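Local coordinates for galactose-binding-like protein (Bacteroides thetaiotaomicron, PDB 7M1B), which is a SusE-like protein that probably binds carbohydrate and may have some capacity to degrade it, at residues 112-117 against 128-132; 135-141 against 155-161; 262-268 against 376-381. All coordinates share one frame; numbering follows the deposited sequence.

Contact 1: residues 112-117 against 128-132; sequences TAIEEI and IHTTN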
loop_
_atom_site.group_PDB
_atom_site.type_symbol
_atom_site.label_atom_id
_atom_site.label_comp_id
_atom_site.label_asym_id
_atom_site.label_seq_id
_atom_site.Cartn_x
_atom_site.Cartn_y
_atom_site.Cartn_z
ATOM N N THR A 112 -22.215 -4.824 -22.373
ATOM C CA THR A 112 -22.252 -4.910 -20.920
ATOM C C THR A 112 -21.069 -4.128 -20.366
ATOM O O THR A 112 -21.238 -3.408 -19.381
ATOM C CB THR A 112 -22.186 -6.358 -20.419
ATOM O OG1 THR A 112 -23.419 -6.948 -20.817
ATOM C CG2 THR A 112 -22.112 -6.476 -18.911
ATOM N N ALA A 113 -19.919 -4.222 -21.057
ATOM C CA ALA A 113 -18.731 -3.525 -20.552
ATOM C C ALA A 113 -18.912 -2.005 -20.496
ATOM O O ALA A 113 -18.581 -1.396 -19.497
ATOM C CB ALA A 113 -17.481 -3.873 -21.333
ATOM N N ILE A 114 -19.429 -1.419 -21.583
ATOM C CA ILE A 114 -19.626 0.035 -21.634
ATOM C C ILE A 114 -20.764 0.475 -20.694
ATOM O O ILE A 114 -20.699 1.548 -20.088
ATOM C CB ILE A 114 -19.805 0.550 -23.080
ATOM C CG1 ILE A 114 -19.375 2.012 -23.247
ATOM C CG2 ILE A 114 -21.255 0.371 -23.547
ATOM C CD1 ILE A 114 -17.894 2.296 -23.055
ATOM N N GLU A 115 -21.768 -0.404 -20.511
ATOM C CA GLU A 115 -22.951 -0.073 -19.726
ATOM C C GLU A 115 -22.688 -0.082 -18.219
ATOM O O GLU A 115 -23.237 0.741 -17.480
ATOM C CB GLU A 115 -24.188 -0.843 -20.171
ATOM C CG GLU A 115 -24.641 -0.394 -21.545
ATOM C CD GLU A 115 -25.819 -1.177 -22.108
ATOM O OE1 GLU A 115 -26.607 -1.750 -21.279
ATOM O OE2 GLU A 115 -25.916 -1.265 -23.402
ATOM N N GLU A 116 -21.801 -0.973 -17.769
ATOM C CA GLU A 116 -21.507 -1.157 -16.359
ATOM C C GLU A 116 -20.214 -0.426 -15.954
ATOM O O GLU A 116 -19.756 -0.620 -14.830
ATOM C CB GLU A 116 -21.398 -2.653 -16.057
ATOM C CG GLU A 116 -22.708 -3.404 -16.326
ATOM C CD GLU A 116 -23.768 -3.007 -15.311
ATOM O OE1 GLU A 116 -23.443 -2.888 -14.086
ATOM O OE2 GLU A 116 -24.909 -2.787 -15.750
ATOM N N ILE A 117 -19.614 0.373 -16.853
ATOM C CA ILE A 117 -18.270 0.901 -16.634
ATOM C C ILE A 117 -18.366 1.920 -15.511
ATOM O O ILE A 117 -19.424 2.570 -15.396
ATOM C CB ILE A 117 -17.666 1.499 -17.934
ATOM C CG1 ILE A 117 -16.101 1.624 -17.824
ATOM C CG2 ILE A 117 -18.345 2.805 -18.430
ATOM C CD1 ILE A 117 -15.467 2.127 -19.122
ATOM N N ILE A 128 -10.178 2.515 -14.343
ATOM C CA ILE A 128 -11.348 2.081 -15.123
ATOM C C ILE A 128 -11.723 0.668 -14.714
ATOM O O ILE A 128 -10.850 -0.198 -14.708
ATOM C CB ILE A 128 -11.034 2.149 -16.621
ATOM C CG1 ILE A 128 -10.819 3.599 -17.051
ATOM C CG2 ILE A 128 -12.187 1.529 -17.411
ATOM C CD1 ILE A 128 -10.225 3.767 -18.424
ATOM N N HIS A 129 -12.985 0.444 -14.331
ATOM C CA HIS A 129 -13.419 -0.892 -13.946
ATOM C C HIS A 129 -14.768 -1.220 -14.578
ATOM O O HIS A 129 -15.631 -0.360 -14.742
ATOM C CB HIS A 129 -13.363 -1.167 -12.435
ATOM C CG HIS A 129 -13.984 -0.133 -11.567
ATOM N ND1 HIS A 129 -15.049 -0.412 -10.725
ATOM C CD2 HIS A 129 -13.667 1.170 -11.382
ATOM C CE1 HIS A 129 -15.360 0.689 -10.047
ATOM N NE2 HIS A 129 -14.531 1.673 -10.451
ATOM N N THR A 130 -14.921 -2.491 -14.951
ATOM C CA THR A 130 -16.207 -2.963 -15.485
ATOM C C THR A 130 -16.313 -4.456 -15.267
ATOM O O THR A 130 -15.390 -5.034 -14.693
ATOM C CB THR A 130 -16.458 -2.465 -16.914
ATOM O OG1 THR A 130 -17.848 -2.631 -17.197
ATOM C CG2 THR A 130 -15.584 -3.156 -17.935
ATOM N N THR A 131 -17.431 -5.039 -15.742
ATOM C CA THR A 131 -17.706 -6.462 -15.550
ATOM C C THR A 131 -17.728 -7.216 -16.875
ATOM O O THR A 131 -18.058 -6.691 -17.955
ATOM C CB THR A 131 -18.984 -6.672 -14.726
ATOM O OG1 THR A 131 -19.147 -8.072 -14.467
ATOM C CG2 THR A 131 -20.194 -6.143 -15.463
ATOM N N ASN A 132 -17.372 -8.491 -16.770
ATOM C CA ASN A 132 -17.124 -9.320 -17.938
ATOM C C ASN A 132 -17.267 -10.766 -17.482
ATOM O O ASN A 132 -16.307 -11.535 -17.560
ATOM C CB ASN A 132 -15.727 -8.993 -18.483
ATOM C CG ASN A 132 -15.285 -9.789 -19.694
ATOM O OD1 ASN A 132 -16.122 -10.193 -20.509
ATOM N ND2 ASN A 132 -13.964 -9.969 -19.833
#
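The flat peptide carbonyl of Ala113, in the last turn of helix 109-115, is met in its own plane by the hydroxyl of Thr130. OG1 of Thr130 donates to O of Ala113 at 2.7 Å, sitting on a lone pair with a C=O...O angle of 123°. His129 sends its CB away from the helix, and its NE2 is hydrogen-bonded to Asn120. Thr130 presents its hydroxyl because OG1 lies opposite the backbone N (chi1 -163°), which leaves CG2 4.0 Å from CB of Ala113. This is the end of a helix that runs straight into the hairpin of strands 118-122 and 125-131, part of a small antiparallel sandwich, so the strand's own threonine fastens the entry to its sheet. Glu116, the first residue to leave helical geometry, lays its CB alongside Thr131, 3.7 Å from CG2, the two side chains pointing the same way. Next to it, CA of Ile117 approaches O of His129 at 3.5 Å in a CH...O contact. Further along, the side chains of Ile117 and Ile128 cross at a slant, CD1 of Ile117 3.7 Å from CG2 of Ile128, and Val180 of strand 176-183 packs against both isoleucines.

Contact 2: residues 135-141 against 155-161; sequences RNYLIFD and HTEYTSV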
loop_
_atom_site.group_PDB
_atom_site.type_symbol
_atom_site.label_atom_id
_atom_site.label_comp_id
_atom_site.label_asym_id
_atom_site.label_seq_id
_atom_site.Cartn_x
_atom_site.Cartn_y
_atom_site.Cartn_z
ATOM N N ARG A 135 -15.764 -13.669 -19.387
ATOM C CA ARG A 135 -14.330 -13.758 -19.675
ATOM C C ARG A 135 -14.108 -13.665 -21.192
ATOM O O ARG A 135 -13.521 -14.623 -21.926
ATOM C CB ARG A 135 -13.721 -15.005 -19.017
ATOM C CG ARG A 135 -14.017 -15.186 -17.529
ATOM C CD ARG A 135 -12.775 -14.556 -16.786
ATOM N NE ARG A 135 -11.604 -14.692 -17.628
ATOM C CZ ARG A 135 -10.339 -14.838 -17.204
ATOM N NH1 ARG A 135 -10.045 -14.934 -15.906
ATOM N NH2 ARG A 135 -9.365 -14.846 -18.097
ATOM N N ASN A 136 -14.781 -12.636 -21.746
ATOM C CA ASN A 136 -14.613 -12.403 -23.166
ATOM C C ASN A 136 -13.438 -11.457 -23.310
ATOM O O ASN A 136 -13.011 -10.782 -22.365
ATOM C CB ASN A 136 -15.865 -11.823 -23.820
ATOM C CG ASN A 136 -16.975 -12.855 -23.826
ATOM O OD1 ASN A 136 -17.858 -12.813 -22.966
ATOM N ND2 ASN A 136 -16.841 -13.832 -24.715
ATOM N N TYR A 137 -12.954 -11.388 -24.533
ATOM C CA TYR A 137 -11.769 -10.622 -24.863
ATOM C C TYR A 137 -12.182 -9.248 -25.363
ATOM O O TYR A 137 -12.833 -9.092 -26.365
ATOM C CB TYR A 137 -10.855 -11.379 -25.821
ATOM C CG TYR A 137 -9.522 -10.760 -26.175
ATOM C CD1 TYR A 137 -8.402 -11.000 -25.387
ATOM C CD2 TYR A 137 -9.365 -9.950 -27.290
ATOM C CE1 TYR A 137 -7.165 -10.445 -25.686
ATOM C CE2 TYR A 137 -8.130 -9.411 -27.620
ATOM C CZ TYR A 137 -7.017 -9.684 -26.840
ATOM O OH TYR A 137 -5.809 -9.091 -27.145
ATOM N N LEU A 138 -11.878 -8.217 -24.560
ATOM C CA LEU A 138 -12.346 -6.855 -24.780
ATOM C C LEU A 138 -11.092 -5.994 -24.984
ATOM O O LEU A 138 -10.020 -6.478 -24.584
ATOM C CB LEU A 138 -13.184 -6.422 -23.554
ATOM C CG LEU A 138 -14.476 -7.232 -23.313
ATOM C CD1 LEU A 138 -15.096 -6.797 -21.975
ATOM C CD2 LEU A 138 -15.497 -7.032 -24.456
ATOM N N ILE A 139 -11.239 -4.901 -25.751
ATOM C CA ILE A 139 -10.176 -3.907 -26.044
ATOM C C ILE A 139 -10.709 -2.536 -25.645
ATOM O O ILE A 139 -11.741 -2.079 -26.158
ATOM C CB ILE A 139 -9.848 -3.983 -27.562
ATOM C CG1 ILE A 139 -9.872 -5.428 -28.075
ATOM C CG2 ILE A 139 -8.489 -3.307 -27.885
ATOM C CD1 ILE A 139 -8.713 -6.277 -27.596
ATOM N N PHE A 140 -10.011 -1.919 -24.696
ATOM C CA PHE A 140 -10.471 -0.624 -24.245
ATOM C C PHE A 140 -9.569 0.447 -24.838
ATOM O O PHE A 140 -8.358 0.367 -24.662
ATOM C CB PHE A 140 -10.408 -0.590 -22.721
ATOM C CG PHE A 140 -11.408 -1.473 -22.009
ATOM C CD1 PHE A 140 -11.231 -2.858 -21.939
ATOM C CD2 PHE A 140 -12.539 -0.930 -21.404
ATOM C CE1 PHE A 140 -12.130 -3.656 -21.243
ATOM C CE2 PHE A 140 -13.431 -1.723 -20.691
ATOM C CZ PHE A 140 -13.226 -3.080 -20.603
ATOM N N ASP A 141 -10.160 1.413 -25.558
ATOM C CA ASP A 141 -9.371 2.505 -26.122
ATOM C C ASP A 141 -9.687 3.750 -25.303
ATOM O O ASP A 141 -10.849 4.170 -25.266
ATOM C CB ASP A 141 -9.748 2.788 -27.585
ATOM C CG ASP A 141 -9.262 1.707 -28.531
ATOM O OD1 ASP A 141 -8.069 1.310 -28.396
ATOM O OD2 ASP A 141 -10.084 1.248 -29.377
ATOM N N HIS A 155 -4.082 5.133 -24.293
ATOM C CA HIS A 155 -3.909 3.775 -23.805
ATOM C C HIS A 155 -4.974 2.881 -24.431
ATOM O O HIS A 155 -6.118 3.316 -24.604
ATOM C CB HIS A 155 -4.098 3.712 -22.287
ATOM C CG HIS A 155 -3.991 2.330 -21.732
ATOM N ND1 HIS A 155 -2.746 1.755 -21.524
ATOM C CD2 HIS A 155 -4.976 1.394 -21.384
ATOM C CE1 HIS A 155 -2.945 0.525 -21.039
ATOM N NE2 HIS A 155 -4.294 0.302 -20.907
ATOM N N THR A 156 -4.542 1.642 -24.668
ATOM C CA THR A 156 -5.400 0.529 -25.051
ATOM C C THR A 156 -5.129 -0.651 -24.120
ATOM O O THR A 156 -3.982 -1.116 -23.999
ATOM C CB THR A 156 -5.253 0.162 -26.533
ATOM O OG1 THR A 156 -5.440 1.375 -27.270
ATOM C CG2 THR A 156 -6.299 -0.857 -26.920
ATOM N N GLU A 157 -6.185 -1.092 -23.420
ATOM C CA GLU A 157 -6.131 -2.277 -22.566
ATOM C C GLU A 157 -6.691 -3.494 -23.280
ATOM O O GLU A 157 -7.808 -3.479 -23.917
ATOM C CB GLU A 157 -6.916 -2.009 -21.262
ATOM C CG GLU A 157 -6.737 -3.063 -20.185
ATOM C CD GLU A 157 -5.381 -3.066 -19.502
ATOM O OE1 GLU A 157 -4.579 -2.192 -19.887
ATOM O OE2 GLU A 157 -5.144 -3.951 -18.593
ATOM N N TYR A 158 -5.985 -4.632 -23.118
ATOM C CA TYR A 158 -6.397 -5.888 -23.735
ATOM C C TYR A 158 -6.556 -6.960 -22.661
ATOM O O TYR A 158 -5.561 -7.412 -22.089
ATOM C CB TYR A 158 -5.346 -6.385 -24.741
ATOM C CG TYR A 158 -5.047 -5.450 -25.883
ATOM C CD1 TYR A 158 -4.031 -4.510 -25.800
ATOM C CD2 TYR A 158 -5.732 -5.565 -27.083
ATOM C CE1 TYR A 158 -3.737 -3.666 -26.863
ATOM C CE2 TYR A 158 -5.450 -4.737 -28.157
ATOM C CZ TYR A 158 -4.451 -3.783 -28.047
ATOM O OH TYR A 158 -4.183 -2.973 -29.119
ATOM N N THR A 159 -7.818 -7.362 -22.380
ATOM C CA THR A 159 -8.062 -8.080 -21.147
ATOM C C THR A 159 -9.196 -9.080 -21.375
ATOM O O THR A 159 -10.104 -8.847 -22.177
ATOM C CB THR A 159 -8.374 -7.075 -20.007
ATOM O OG1 THR A 159 -8.592 -7.793 -18.781
ATOM C CG2 THR A 159 -9.605 -6.250 -20.296
ATOM N N SER A 160 -9.149 -10.236 -20.660
ATOM C CA SER A 160 -10.409 -10.974 -20.589
ATOM C C SER A 160 -10.811 -11.309 -19.145
ATOM O O SER A 160 -11.646 -12.196 -18.939
ATOM C CB SER A 160 -10.307 -12.234 -21.480
ATOM O OG SER A 160 -9.290 -13.082 -20.930
ATOM N N VAL A 161 -10.269 -10.602 -18.128
ATOM C CA VAL A 161 -10.625 -11.002 -16.768
ATOM C C VAL A 161 -12.105 -10.690 -16.497
ATOM O O VAL A 161 -12.723 -9.892 -17.239
ATOM C CB VAL A 161 -9.663 -10.422 -15.711
ATOM C CG1 VAL A 161 -8.245 -10.934 -15.941
ATOM C CG2 VAL A 161 -9.723 -8.897 -15.667
#
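Arg135 curls round the carbonyl of Ser160, just past the end of the regular ladder of the hairpin of strands 138-144 and 155-159. Its CB begins 3.5 Å from Ser160 O. Bends at chi2 and chi3 fold the chain back, keeping CD beside the same oxygen and bringing NE very near it, although the angle there is too poor for a hydrogen bond. At CZ the guanidinium lies flat over the backbone, with CA of Val161 3.8 Å above its plane and over its centre. NH2 ends on Ser160 OG, in a weak bond of 3.3 Å with an N-H...O angle of 140°.

Beyond this arginine the two strands pair as an antiparallel ladder. Leu138 N gives Thr159 O a nearly straight bond of 3.0 Å, and Phe140 and Glu157 form the next hydrogen-bonded pair. On the face carrying Ile139 and Asp141, Thr156 OG1 donates to Asp141 OD1 at 2.9 Å, meeting it almost end-on. Tight packing adjoins it, with Ile139 CG2 only 3.4 Å from Thr156 CG2. The reverse face carries Phe140, whose CE1 meets Thr159 CG2 obliquely at 3.7 Å. Along strand 155-159, His155 NE2 donates to Glu157 OE1 within the imidazole plane.

Strand 155-159 is one of the sheet's two outer strands; on the other flank of 138-144 runs strand 176-183, from which Arg183 makes a salt bridge with Asp141 OD2. Leu138 and Phe140 face Ile164 of the opposing sheet, and helix 109-115 packs against Leu138.

Contact 3: residues 262-268 against 376-381; sequences MGQTAQL and FYGTPI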
loop_
_atom_site.group_PDB
_atom_site.type_symbol
_atom_site.label_atom_id
_atom_site.label_comp_id
_atom_site.label_asym_id
_atom_site.label_seq_id
_atom_site.Cartn_x
_atom_site.Cartn_y
_atom_site.Cartn_z
ATOM N N MET A 262 -5.184 5.144 11.441
ATOM C CA MET A 262 -4.696 6.370 10.793
ATOM C C MET A 262 -5.417 7.633 11.327
ATOM O O MET A 262 -4.914 8.735 11.174
ATOM C CB MET A 262 -4.854 6.319 9.281
ATOM C CG MET A 262 -3.970 5.154 8.651
ATOM S SD MET A 262 -3.757 5.484 6.869
ATOM C CE MET A 262 -5.454 5.252 6.347
ATOM N N GLY A 263 -6.560 7.454 11.992
ATOM C CA GLY A 263 -7.325 8.535 12.574
ATOM C C GLY A 263 -8.164 9.331 11.559
ATOM O O GLY A 263 -8.864 10.308 11.931
ATOM N N GLN A 264 -8.239 8.806 10.340
ATOM C CA GLN A 264 -9.077 9.363 9.295
ATOM C C GLN A 264 -9.118 8.319 8.191
ATOM O O GLN A 264 -8.261 7.412 8.158
ATOM C CB GLN A 264 -8.515 10.642 8.691
ATOM C CG GLN A 264 -7.107 10.519 8.152
ATOM C CD GLN A 264 -6.678 11.798 7.451
ATOM O OE1 GLN A 264 -7.502 12.487 6.818
ATOM N NE2 GLN A 264 -5.386 12.140 7.625
ATOM N N THR A 265 -10.039 8.528 7.252
ATOM C CA THR A 265 -10.127 7.615 6.107
ATOM C C THR A 265 -9.451 8.253 4.897
ATOM O O THR A 265 -9.646 9.438 4.638
ATOM C CB THR A 265 -11.594 7.338 5.799
ATOM O OG1 THR A 265 -12.120 6.691 6.977
ATOM C CG2 THR A 265 -11.753 6.351 4.650
ATOM N N ALA A 266 -8.748 7.452 4.103
ATOM C CA ALA A 266 -8.023 7.991 2.954
ATOM C C ALA A 266 -7.908 6.951 1.851
ATOM O O ALA A 266 -7.859 5.774 2.126
ATOM C CB ALA A 266 -6.644 8.476 3.387
ATOM N N GLN A 267 -7.800 7.440 0.611
ATOM C CA GLN A 267 -7.362 6.671 -0.543
ATOM C C GLN A 267 -5.844 6.721 -0.553
ATOM O O GLN A 267 -5.279 7.806 -0.664
ATOM C CB GLN A 267 -7.954 7.294 -1.841
ATOM C CG GLN A 267 -7.809 6.364 -3.056
ATOM C CD GLN A 267 -8.594 5.071 -2.991
ATOM O OE1 GLN A 267 -9.790 5.022 -2.686
ATOM N NE2 GLN A 267 -7.912 3.991 -3.323
ATOM N N LEU A 268 -5.153 5.579 -0.360
ATOM C CA LEU A 268 -3.715 5.584 -0.174
ATOM C C LEU A 268 -2.963 5.464 -1.492
ATOM O O LEU A 268 -3.316 4.640 -2.380
ATOM C CB LEU A 268 -3.354 4.421 0.751
ATOM C CG LEU A 268 -3.860 4.571 2.180
ATOM C CD1 LEU A 268 -3.472 3.343 3.055
ATOM C CD2 LEU A 268 -3.297 5.846 2.843
ATOM N N PHE A 376 2.615 7.807 5.665
ATOM C CA PHE A 376 1.628 7.370 4.664
ATOM C C PHE A 376 1.229 8.586 3.811
ATOM O O PHE A 376 1.096 9.683 4.352
ATOM C CB PHE A 376 0.402 6.778 5.340
ATOM C CG PHE A 376 0.576 5.322 5.698
ATOM C CD1 PHE A 376 1.618 4.878 6.475
ATOM C CD2 PHE A 376 -0.258 4.369 5.087
ATOM C CE1 PHE A 376 1.736 3.510 6.717
ATOM C CE2 PHE A 376 -0.136 3.020 5.353
ATOM C CZ PHE A 376 0.959 2.597 6.052
ATOM N N TYR A 377 0.955 8.328 2.545
ATOM C CA TYR A 377 0.577 9.373 1.616
ATOM C C TYR A 377 -0.722 8.998 0.967
ATOM O O TYR A 377 -0.934 7.818 0.704
ATOM C CB TYR A 377 1.634 9.616 0.528
ATOM C CG TYR A 377 2.935 10.154 1.092
ATOM C CD1 TYR A 377 3.876 9.272 1.651
ATOM C CD2 TYR A 377 3.200 11.512 1.133
ATOM C CE1 TYR A 377 5.053 9.734 2.221
ATOM C CE2 TYR A 377 4.382 12.000 1.685
ATOM C CZ TYR A 377 5.308 11.104 2.224
ATOM O OH TYR A 377 6.484 11.567 2.752
ATOM N N GLY A 378 -1.574 9.990 0.652
ATOM C CA GLY A 378 -2.784 9.655 -0.097
ATOM C C GLY A 378 -3.708 10.890 -0.081
ATOM O O GLY A 378 -3.287 12.025 0.201
ATOM N N THR A 379 -4.988 10.627 -0.248
ATOM C CA THR A 379 -5.993 11.676 -0.335
ATOM C C THR A 379 -7.051 11.404 0.734
ATOM O O THR A 379 -7.800 10.435 0.607
ATOM C CB THR A 379 -6.654 11.707 -1.733
ATOM O OG1 THR A 379 -5.652 11.774 -2.783
ATOM C CG2 THR A 379 -7.662 12.852 -1.779
ATOM N N PRO A 380 -7.155 12.263 1.768
ATOM C CA PRO A 380 -8.208 12.131 2.757
ATOM C C PRO A 380 -9.590 12.193 2.124
ATOM O O PRO A 380 -9.833 12.867 1.099
ATOM C CB PRO A 380 -8.047 13.363 3.678
ATOM C CG PRO A 380 -6.588 13.720 3.466
ATOM C CD PRO A 380 -6.299 13.437 1.989
ATOM N N ILE A 381 -10.505 11.460 2.732
ATOM C CA ILE A 381 -11.847 11.448 2.157
ATOM C C ILE A 381 -12.696 12.716 2.442
ATOM O O ILE A 381 -13.497 13.055 1.541
ATOM C CB ILE A 381 -12.493 10.055 2.094
ATOM C CG1 ILE A 381 -11.842 9.296 0.936
ATOM C CG2 ILE A 381 -13.998 10.152 1.939
ATOM C CD1 ILE A 381 -11.951 7.816 1.046
#
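An antiparallel pairing in the galactose-binding-like beta sandwich joins residues 265-268, reached once the chain has turned a corner at Gly263 and Gln264, to the C-terminal strand 370-380. Gln267 and Thr379 are the hydrogen-bonded pair: Thr379 N donates to Gln267 O at 2.9 Å, and Gln267 N returns a bond to Thr379 O. Ile381 N extends the ladder by one rung to Thr265 O, 2.9 Å away, while CD1 of Ile381 slants against CG2 of Thr265. Gly378, which has no side chain, lets its CA come within 3.2 Å of Gln267 O; a CB there would run into that oxygen and Leu268 CA. The polar ends of the central pair are held elsewhere, Gln267 NE2 by Ile349 O and Thr379 OG1 by Tyr201 O. Inside the sandwich, Leu268 points CD1 at the edge of the Phe376 ring, 3.9 Å from CD2 and in its plane. Met262, on the far side of the corner, adds a Met-aromatic contact, its sulfur 4.9 Å from the ring centroid and oblique to it, 43° from the normal. At the corner itself, Gln264 runs extended beyond CG alongside Pro380, and its OE1 lies 3.3 Å from Pro380 CB.

In the fold
From the N terminus the three contacts run in series; none nests in or crosses another. Contact 1 closes the short loop that holds the turn between strands 118-122 and 125-131, tying the leading helix to its sheet. Contact 2 closes the next excursion, whose tip at 146-153 is not modelled, and forms one edge of the opposing sheet. The two meet through Thr130 CG2 against Phe140 CZ, 3.6 Å apart, and through Asn132 ND2, which probably bonds to Val161 O. Contact 3 closes a loop of 107 residues in the galactose-binding-like sandwich, joining strand 256-274 to the last strand, 370-380, its centre about 27 Å from that of contact 1 and 31 Å from that of contact 2.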